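Local coordinates for FI20010p1 (Drosophila melanogaster, PDB 7CFB), which probably takes part in piRNA amplification and gene silencing through Tudor domains, the first of which is an extended Tudor (eTud) unit, at residues V101-N106 and D225-D230. Numbering follows the deposited sequence.
Sequences VLDSIN and DESTSD
Glu226 meets Asn106 where the last turn of helix 215-228 faces the turn after strand 99-103. That turn is an Asx motif. Asp103 OD1 accepts from Asn106 N at 3.2 Å, nearly straight, with an N-H...O angle of 171°. The donor sits well above the carboxylate plane. The turn links strands 99-103 and 108-117 of the sheet that carries much of the first tudor domain of Krimper, so the contact joins the turn after strand 99-103 to the end of helix 215-228. Glu226 takes part mainly through its backbone: Asn106 CG lies 3.6 Å from Glu226 O. Ser227 comes next. Asn106 CB packs against Ser227 CA at 3.7 Å. The hydroxyl of Ser227 is set anti to its backbone N (chi1 -175°) and points to Asp103. Ser227 OG lies 2.3 Å from Asp103 OD2, modelled as a hydrogen bond but doubtfully short. A water bridges the same pair, donating to Asp103 OD2 and to Ser227 O. Asp103 thus fixes its own turn with OD1 and reaches the helix with OD2. Phe238 touches both Asp103 and Ser227. Past the helix, Asp230 turns its carboxylate to the Asn106 amide; the amide is probably turned over in the model, so its O and N positions are uncertain. An alanine in place of Asn106 would probably open a gap beside Glu226 O and leave Asp230 OD2 without its amide neighbour. Asp230 OD1 is held by Leu232 N and by a salt bridge to Arg239. Asp230 OD2 also lies 3.7 Å from the methyl carbon Ile105 CG2.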
loop_
_atom_site.group_PDB
_atom_site.type_symbol
_atom_site.label_atom_id
_atom_site.label_comp_id
_atom_site.label_asym_id
_atom_site.label_seq_id
_atom_site.Cartn_x
_atom_site.Cartn_y
_atom_site.Cartn_z
ATOM N N VAL A 101 -5.590 -2.684 -8.652
ATOM C CA VAL A 101 -5.705 -4.150 -8.753
ATOM C C VAL A 101 -6.856 -4.602 -7.861
ATOM O O VAL A 101 -7.048 -4.060 -6.820
ATOM C CB VAL A 101 -4.381 -4.868 -8.459
ATOM C CG1 VAL A 101 -3.842 -4.568 -7.082
ATOM C CG2 VAL A 101 -4.465 -6.354 -8.711
ATOM N N LEU A 102 -7.591 -5.584 -8.330
ATOM C CA LEU A 102 -8.737 -6.098 -7.570
ATOM C C LEU A 102 -8.337 -7.330 -6.777
ATOM O O LEU A 102 -7.726 -8.192 -7.324
ATOM C CB LEU A 102 -9.869 -6.433 -8.545
ATOM C CG LEU A 102 -10.985 -7.279 -7.946
ATOM C CD1 LEU A 102 -11.852 -6.469 -7.019
ATOM C CD2 LEU A 102 -11.812 -7.927 -9.026
ATOM N N ASP A 103 -8.604 -7.303 -5.491
ATOM C CA ASP A 103 -8.508 -8.517 -4.661
ATOM C C ASP A 103 -9.922 -9.092 -4.789
ATOM O O ASP A 103 -10.795 -8.561 -4.164
ATOM C CB ASP A 103 -8.125 -8.189 -3.222
ATOM C CG ASP A 103 -8.224 -9.388 -2.311
ATOM O OD1 ASP A 103 -8.715 -10.394 -2.757
ATOM O OD2 ASP A 103 -7.798 -9.298 -1.187
ATOM N N SER A 104 -10.121 -10.050 -5.691
ATOM C CA SER A 104 -11.473 -10.602 -5.963
ATOM C C SER A 104 -12.056 -11.383 -4.792
ATOM O O SER A 104 -13.216 -11.208 -4.533
ATOM C CB SER A 104 -11.597 -11.289 -7.280
ATOM O OG SER A 104 -10.861 -12.476 -7.317
ATOM N N ILE A 105 -11.243 -12.140 -4.085
ATOM C CA ILE A 105 -11.770 -12.914 -2.932
ATOM C C ILE A 105 -12.328 -11.977 -1.862
ATOM O O ILE A 105 -13.457 -12.173 -1.464
ATOM C CB ILE A 105 -10.665 -13.804 -2.336
ATOM C CG1 ILE A 105 -9.919 -14.589 -3.408
ATOM C CG2 ILE A 105 -11.248 -14.739 -1.308
ATOM C CD1 ILE A 105 -10.747 -15.614 -4.100
ATOM N N ASN A 106 -11.587 -10.940 -1.508
ATOM C CA ASN A 106 -11.995 -10.047 -0.400
ATOM C C ASN A 106 -12.696 -8.783 -0.887
ATOM O O ASN A 106 -12.922 -7.922 -0.111
ATOM C CB ASN A 106 -10.850 -9.871 0.573
ATOM C CG ASN A 106 -10.383 -11.224 1.035
ATOM O OD1 ASN A 106 -9.286 -11.628 0.721
ATOM N ND2 ASN A 106 -11.234 -11.942 1.731
ATOM N N ASP A 225 -8.472 -5.375 6.325
ATOM C CA ASP A 225 -7.912 -6.467 7.154
ATOM C C ASP A 225 -8.293 -7.831 6.588
ATOM O O ASP A 225 -7.472 -8.709 6.665
ATOM C CB ASP A 225 -8.155 -6.238 8.640
ATOM C CG ASP A 225 -7.265 -7.081 9.520
ATOM O OD1 ASP A 225 -6.065 -6.949 9.421
ATOM O OD2 ASP A 225 -7.791 -7.862 10.268
ATOM N N GLU A 226 -9.498 -7.992 6.063
ATOM C CA GLU A 226 -9.874 -9.303 5.477
ATOM C C GLU A 226 -8.975 -9.631 4.283
ATOM O O GLU A 226 -8.602 -10.770 4.164
ATOM C CB GLU A 226 -11.375 -9.354 5.234
ATOM C CG GLU A 226 -12.112 -8.916 6.475
ATOM C CD GLU A 226 -13.384 -9.660 6.785
ATOM O OE1 GLU A 226 -14.456 -9.050 6.672
ATOM O OE2 GLU A 226 -13.290 -10.843 7.122
ATOM N N SER A 227 -8.652 -8.656 3.446
ATOM C CA SER A 227 -7.718 -8.874 2.318
ATOM C C SER A 227 -6.330 -9.236 2.854
ATOM O O SER A 227 -5.775 -10.185 2.376
ATOM C CB SER A 227 -7.607 -7.633 1.513
ATOM O OG SER A 227 -6.820 -7.841 0.376
ATOM N N THR A 228 -5.853 -8.484 3.843
ATOM C CA THR A 228 -4.517 -8.624 4.466
ATOM C C THR A 228 -4.397 -9.956 5.201
ATOM O O THR A 228 -3.351 -10.526 5.151
ATOM C CB THR A 228 -4.208 -7.457 5.409
ATOM O OG1 THR A 228 -4.053 -6.271 4.638
ATOM C CG2 THR A 228 -2.954 -7.685 6.219
ATOM N N SER A 229 -5.463 -10.385 5.857
ATOM C CA SER A 229 -5.446 -11.624 6.666
ATOM C C SER A 229 -5.831 -12.867 5.860
ATOM O O SER A 229 -5.855 -13.920 6.445
ATOM C CB SER A 229 -6.318 -11.460 7.865
ATOM O OG SER A 229 -7.585 -12.042 7.637
ATOM N N ASP A 230 -6.161 -12.720 4.587
ATOM C CA ASP A 230 -6.549 -13.869 3.730
ATOM C C ASP A 230 -5.489 -14.968 3.807
ATOM O O ASP A 230 -4.343 -14.674 3.533
ATOM C CB ASP A 230 -6.816 -13.454 2.294
ATOM C CG ASP A 230 -7.315 -14.614 1.468
ATOM O OD1 ASP A 230 -6.584 -15.532 1.287
ATOM O OD2 ASP A 230 -8.429 -14.556 1.027
HETATM O O HOH W 1 -5.715 -11.202 -0.181
#